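Local atomic coordinates of chitin oligosaccahride binding protein NagB1 (Paenibacillus sp. FPU-7, PDB entry 7EHP), a protein that binds the chitin oligosaccharides N,N'-diacetylchitobiose and N,N',N''-triacetylchitotriose as an extracellular solute-binding protein, probably delivering them to an uptake transporter. Residues I110-V122 / Q313-A325. Numbering follows the deposited sequence.
Sequences IYGLPTAYFVEGV and QKRQLKESGILPA. With NAG (2-acetamido-2-deoxy-beta-D-glucopyranose), chain C.
At the wall of the sugar pocket of this solute-binding protein, the long strand 109-125 meets the end of helix 310-320 and the short segment 323-325 that follows it. The carbonyl of Thr-115, where the strand kinks, takes two side-chain amides at once: Gln-313 NE2 and Gln-316 NE2 each lie 3.0 Å from Thr-115 O, approaching from opposite faces of the carbonyl plane. The Gln-313 bond is nearly straight (167° at the hydrogen) and runs in that glutamine's own amide plane. One turn on, Gln-316 stretches out beyond CG to reach the same oxygen. A bend at chi2 (-79°) lets the Gln-313 amide serve two sites: while NE2 binds Thr-115 O, OE1 turns back to its own segment, accepting weakly from Ala-325 N and also bonding Met-326 N just beyond.

Further along, Tyr-117 N donates to Leu-323 O at 2.9 Å, from above the carbonyl plane, while a water bridges Tyr-117 O and Leu-323 N. The methyl groups fill in: Ala-116 CB sits tightly on Ile-322 CG2 at 3.5 Å, and Ala-325 CB lies 3.4 Å from Pro-114 O. Leu-323 CD1 comes to the edge of the Tyr-117 ring, whose hydroxyl bonds Gln-349.

On the pocket side, Thr-115 and Ala-116 touch one bound NAG, and Phe-118 holds its ring beneath C6 of another, 3.5 Å above the ring plane, a CH-pi contact of the kind aromatic residues commonly make in the sugar sites of extracellular solute-binding proteins.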
loop_
_atom_site.group_PDB
_atom_site.type_symbol
_atom_site.label_atom_id
_atom_site.label_comp_id
_atom_site.label_asym_id
_atom_site.label_seq_id
_atom_site.Cartn_x
_atom_site.Cartn_y
_atom_site.Cartn_z
ATOM N N ILE A 110 17.570 -5.589 11.713
ATOM C CA ILE A 110 16.363 -5.938 10.963
ATOM C C ILE A 110 15.232 -6.236 11.940
ATOM O O ILE A 110 15.381 -7.093 12.824
ATOM C CB ILE A 110 16.625 -7.142 10.047
ATOM C CG1 ILE A 110 17.758 -6.819 9.092
ATOM C CG2 ILE A 110 15.370 -7.535 9.261
ATOM C CD1 ILE A 110 18.281 -8.003 8.369
ATOM N N TYR A 111 14.082 -5.550 11.769
ATOM C CA TYR A 111 13.011 -5.654 12.758
ATOM C C TYR A 111 11.648 -5.993 12.160
ATOM O O TYR A 111 10.640 -5.959 12.880
ATOM C CB TYR A 111 12.904 -4.365 13.584
ATOM C CG TYR A 111 14.169 -3.995 14.349
ATOM C CD1 TYR A 111 15.242 -3.392 13.698
ATOM C CD2 TYR A 111 14.299 -4.267 15.716
ATOM C CE1 TYR A 111 16.396 -3.045 14.383
ATOM C CE2 TYR A 111 15.467 -3.927 16.417
ATOM C CZ TYR A 111 16.508 -3.314 15.735
ATOM O OH TYR A 111 17.669 -2.947 16.376
ATOM N N GLY A 112 11.590 -6.333 10.884
ATOM C CA GLY A 112 10.382 -6.882 10.301
ATOM C C GLY A 112 10.726 -7.484 8.961
ATOM O O GLY A 112 11.841 -7.318 8.451
ATOM N N LEU A 113 9.758 -8.204 8.399
ATOM C CA LEU A 113 9.947 -8.883 7.118
ATOM C C LEU A 113 8.769 -8.560 6.212
ATOM O O LEU A 113 7.609 -8.842 6.585
ATOM C CB LEU A 113 10.098 -10.401 7.311
ATOM C CG LEU A 113 11.290 -10.891 8.146
ATOM C CD1 LEU A 113 11.239 -12.413 8.381
ATOM C CD2 LEU A 113 12.625 -10.468 7.518
ATOM N N PRO A 114 9.001 -7.989 5.028
ATOM C CA PRO A 114 7.893 -7.738 4.103
ATOM C C PRO A 114 7.387 -9.043 3.523
ATOM O O PRO A 114 8.174 -9.925 3.163
ATOM C CB PRO A 114 8.535 -6.863 3.018
ATOM C CG PRO A 114 9.953 -7.312 3.013
ATOM C CD PRO A 114 10.281 -7.504 4.475
ATOM N N THR A 115 6.063 -9.175 3.452
ATOM C CA THR A 115 5.486 -10.357 2.832
ATOM C C THR A 115 5.177 -10.145 1.370
ATOM O O THR A 115 4.843 -11.114 0.687
ATOM C CB THR A 115 4.185 -10.787 3.518
ATOM O OG1 THR A 115 3.272 -9.685 3.530
ATOM C CG2 THR A 115 4.442 -11.322 4.950
ATOM N N ALA A 116 5.226 -8.899 0.896
ATOM C CA ALA A 116 4.858 -8.588 -0.472
ATOM C C ALA A 116 5.717 -7.449 -1.000
ATOM O O ALA A 116 6.224 -6.625 -0.240
ATOM C CB ALA A 116 3.386 -8.181 -0.589
ATOM N N TYR A 117 5.863 -7.420 -2.319
ATOM C CA TYR A 117 6.247 -6.220 -3.040
ATOM C C TYR A 117 4.986 -5.599 -3.627
ATOM O O TYR A 117 4.138 -6.306 -4.183
ATOM C CB TYR A 117 7.246 -6.544 -4.155
ATOM C CG TYR A 117 7.467 -5.419 -5.135
ATOM C CD1 TYR A 117 8.348 -4.386 -4.842
ATOM C CD2 TYR A 117 6.785 -5.384 -6.351
ATOM C CE1 TYR A 117 8.558 -3.355 -5.734
ATOM C CE2 TYR A 117 6.993 -4.364 -7.248
ATOM C CZ TYR A 117 7.883 -3.352 -6.933
ATOM O OH TYR A 117 8.085 -2.329 -7.816
ATOM N N PHE A 118 4.854 -4.285 -3.503
ATOM C CA PHE A 118 3.682 -3.596 -4.029
ATOM C C PHE A 118 4.112 -2.598 -5.094
ATOM O O PHE A 118 5.237 -2.096 -5.064
ATOM C CB PHE A 118 2.887 -2.882 -2.897
ATOM C CG PHE A 118 3.401 -1.501 -2.543
ATOM C CD1 PHE A 118 2.970 -0.372 -3.240
ATOM C CD2 PHE A 118 4.303 -1.332 -1.504
ATOM C CE1 PHE A 118 3.454 0.904 -2.914
ATOM C CE2 PHE A 118 4.793 -0.077 -1.173
ATOM C CZ PHE A 118 4.361 1.045 -1.872
ATOM N N VAL A 119 3.220 -2.347 -6.062
ATOM C CA VAL A 119 3.219 -1.117 -6.852
ATOM C C VAL A 119 1.824 -0.514 -6.771
ATOM O O VAL A 119 0.837 -1.217 -6.541
ATOM C CB VAL A 119 3.617 -1.310 -8.347
ATOM C CG1 VAL A 119 5.095 -1.565 -8.501
ATOM C CG2 VAL A 119 2.804 -2.425 -8.999
ATOM N N GLU A 120 1.742 0.799 -6.959
ATOM C CA GLU A 120 0.472 1.493 -7.106
ATOM C C GLU A 120 0.430 2.135 -8.479
ATOM O O GLU A 120 1.402 2.760 -8.899
ATOM C CB GLU A 120 0.290 2.564 -6.036
ATOM C CG GLU A 120 0.028 2.023 -4.665
ATOM C CD GLU A 120 -0.202 3.115 -3.641
ATOM O OE1 GLU A 120 -0.540 4.262 -4.043
ATOM O OE2 GLU A 120 -0.028 2.818 -2.436
ATOM N N GLY A 121 -0.682 1.972 -9.175
ATOM C CA GLY A 121 -0.847 2.606 -10.466
ATOM C C GLY A 121 -2.287 2.476 -10.895
ATOM O O GLY A 121 -3.173 2.335 -10.047
ATOM N N VAL A 122 -2.530 2.478 -12.198
ATOM C CA VAL A 122 -3.873 2.575 -12.742
ATOM C C VAL A 122 -4.268 1.211 -13.276
ATOM O O VAL A 122 -3.677 0.719 -14.246
ATOM C CB VAL A 122 -3.957 3.648 -13.834
ATOM C CG1 VAL A 122 -5.394 3.825 -14.301
ATOM C CG2 VAL A 122 -3.368 4.961 -13.313
ATOM N N GLN A 313 4.950 -17.742 -0.845
ATOM C CA GLN A 313 5.097 -16.631 -1.783
ATOM C C GLN A 313 4.450 -16.949 -3.124
ATOM O O GLN A 313 3.741 -16.110 -3.700
ATOM C CB GLN A 313 6.578 -16.306 -1.972
ATOM C CG GLN A 313 7.215 -15.661 -0.770
ATOM C CD GLN A 313 6.899 -14.177 -0.667
ATOM O OE1 GLN A 313 7.492 -13.353 -1.374
ATOM N NE2 GLN A 313 5.966 -13.827 0.213
ATOM N N LYS A 314 4.688 -18.157 -3.649
ATOM C CA LYS A 314 4.051 -18.540 -4.912
ATOM C C LYS A 314 2.544 -18.674 -4.757
ATOM O O LYS A 314 1.781 -18.270 -5.648
ATOM C CB LYS A 314 4.626 -19.858 -5.429
ATOM C CG LYS A 314 5.942 -19.743 -6.174
ATOM C CD LYS A 314 6.454 -21.132 -6.557
ATOM C CE LYS A 314 7.459 -21.071 -7.685
ATOM N NZ LYS A 314 8.253 -22.328 -7.746
ATOM N N ARG A 315 2.097 -19.249 -3.635
ATOM C CA ARG A 315 0.671 -19.467 -3.421
ATOM C C ARG A 315 -0.101 -18.148 -3.477
ATOM O O ARG A 315 -1.113 -18.029 -4.184
ATOM C CB ARG A 315 0.460 -20.177 -2.082
ATOM C CG ARG A 315 -1.000 -20.288 -1.667
ATOM C CD ARG A 315 -1.197 -21.289 -0.536
ATOM N NE ARG A 315 -2.556 -21.216 0.019
ATOM C CZ ARG A 315 -2.957 -21.862 1.110
ATOM N NH1 ARG A 315 -2.101 -22.648 1.764
ATOM N NH2 ARG A 315 -4.207 -21.733 1.548
ATOM N N GLN A 316 0.367 -17.138 -2.745
ATOM C CA GLN A 316 -0.365 -15.879 -2.702
ATOM C C GLN A 316 -0.269 -15.153 -4.032
ATOM O O GLN A 316 -1.169 -14.383 -4.386
ATOM C CB GLN A 316 0.144 -15.005 -1.559
ATOM C CG GLN A 316 1.583 -14.558 -1.747
ATOM C CD GLN A 316 2.017 -13.556 -0.707
ATOM O OE1 GLN A 316 1.449 -13.502 0.388
ATOM N NE2 GLN A 316 3.029 -12.745 -1.043
ATOM N N LEU A 317 0.793 -15.409 -4.800
ATOM C CA LEU A 317 0.876 -14.846 -6.145
ATOM C C LEU A 317 -0.158 -15.489 -7.061
ATOM O O LEU A 317 -0.910 -14.796 -7.754
ATOM C CB LEU A 317 2.286 -15.036 -6.712
ATOM C CG LEU A 317 2.417 -14.650 -8.187
ATOM C CD1 LEU A 317 2.133 -13.149 -8.355
ATOM C CD2 LEU A 317 3.796 -14.996 -8.742
ATOM N N LYS A 318 -0.211 -16.825 -7.053
ATOM C CA LYS A 318 -1.113 -17.578 -7.916
ATOM C C LYS A 318 -2.565 -17.372 -7.513
ATOM O O LYS A 318 -3.436 -17.197 -8.375
ATOM C CB LYS A 318 -0.740 -19.060 -7.848
ATOM C CG LYS A 318 -1.510 -20.011 -8.760
ATOM C CD LYS A 318 -1.260 -21.458 -8.322
ATOM C CE LYS A 318 -1.838 -22.485 -9.282
ATOM N NZ LYS A 318 -1.567 -23.879 -8.796
ATOM N N GLU A 319 -2.841 -17.383 -6.205
ATOM C CA GLU A 319 -4.211 -17.324 -5.708
ATOM C C GLU A 319 -4.797 -15.920 -5.742
ATOM O O GLU A 319 -6.007 -15.752 -5.929
ATOM C CB GLU A 319 -4.255 -17.835 -4.272
ATOM C CG GLU A 319 -4.255 -19.328 -4.143
ATOM C CD GLU A 319 -4.401 -19.764 -2.713
ATOM O OE1 GLU A 319 -4.432 -20.996 -2.477
ATOM O OE2 GLU A 319 -4.463 -18.872 -1.827
ATOM N N SER A 320 -3.969 -14.912 -5.534
ATOM C CA SER A 320 -4.485 -13.602 -5.217
ATOM C C SER A 320 -3.726 -12.470 -5.890
ATOM O O SER A 320 -4.103 -11.317 -5.698
ATOM C CB SER A 320 -4.485 -13.403 -3.692
ATOM O OG SER A 320 -5.469 -14.198 -3.043
ATOM N N GLY A 321 -2.680 -12.759 -6.662
ATOM C CA GLY A 321 -1.965 -11.744 -7.409
ATOM C C GLY A 321 -0.944 -10.958 -6.620
ATOM O O GLY A 321 -0.379 -9.990 -7.150
ATOM N N ILE A 322 -0.684 -11.335 -5.372
ATOM C CA ILE A 322 0.248 -10.564 -4.559
ATOM C C ILE A 322 1.677 -10.821 -5.009
ATOM O O ILE A 322 2.152 -11.963 -5.010
ATOM C CB ILE A 322 0.044 -10.845 -3.061
ATOM C CG1 ILE A 322 -1.298 -10.252 -2.608
ATOM C CG2 ILE A 322 1.150 -10.240 -2.243
ATOM C CD1 ILE A 322 -2.405 -11.110 -2.741
ATOM N N LEU A 323 2.376 -9.745 -5.357
ATOM C CA LEU A 323 3.720 -9.844 -5.903
ATOM C C LEU A 323 4.728 -10.218 -4.812
ATOM O O LEU A 323 4.672 -9.692 -3.692
ATOM C CB LEU A 323 4.108 -8.522 -6.567
ATOM C CG LEU A 323 3.084 -8.075 -7.618
ATOM C CD1 LEU A 323 3.419 -6.685 -8.154
ATOM C CD2 LEU A 323 2.974 -9.080 -8.761
ATOM N N PRO A 324 5.680 -11.100 -5.117
ATOM C CA PRO A 324 6.543 -11.643 -4.069
ATOM C C PRO A 324 7.498 -10.600 -3.526
ATOM O O PRO A 324 8.016 -9.756 -4.263
ATOM C CB PRO A 324 7.307 -12.757 -4.793
ATOM C CG PRO A 324 7.335 -12.310 -6.216
ATOM C CD PRO A 324 5.957 -11.722 -6.424
ATOM N N ALA A 325 7.751 -10.684 -2.227
ATOM C CA ALA A 325 8.815 -9.904 -1.623
ATOM C C ALA A 325 10.160 -10.626 -1.644
ATOM O O ALA A 325 11.189 -9.970 -1.438
ATOM C CB ALA A 325 8.454 -9.527 -0.181
HETATM C C1 NAG C . -1.481 0.045 2.241
HETATM C C2 NAG C . -1.483 1.139 3.304
HETATM C C3 NAG C . -0.932 2.433 2.724
HETATM C C4 NAG C . 0.449 2.190 2.139
HETATM C C5 NAG C . 0.399 1.051 1.122
HETATM C C6 NAG C . 1.756 0.683 0.565
HETATM C C7 NAG C . -3.051 1.238 5.193
HETATM C C8 NAG C . -4.454 1.493 5.616
HETATM N N2 NAG C . -2.806 1.342 3.879
HETATM O O3 NAG C . -0.853 3.407 3.753
HETATM O O4 NAG C . 0.928 3.359 1.488
HETATM O O5 NAG C . -0.145 -0.132 1.724
HETATM O O6 NAG C . 2.702 0.418 1.594
HETATM O O7 NAG C . -2.164 0.959 6.007
HETATM O O HOH W 1 1.511 -6.950 -4.197
#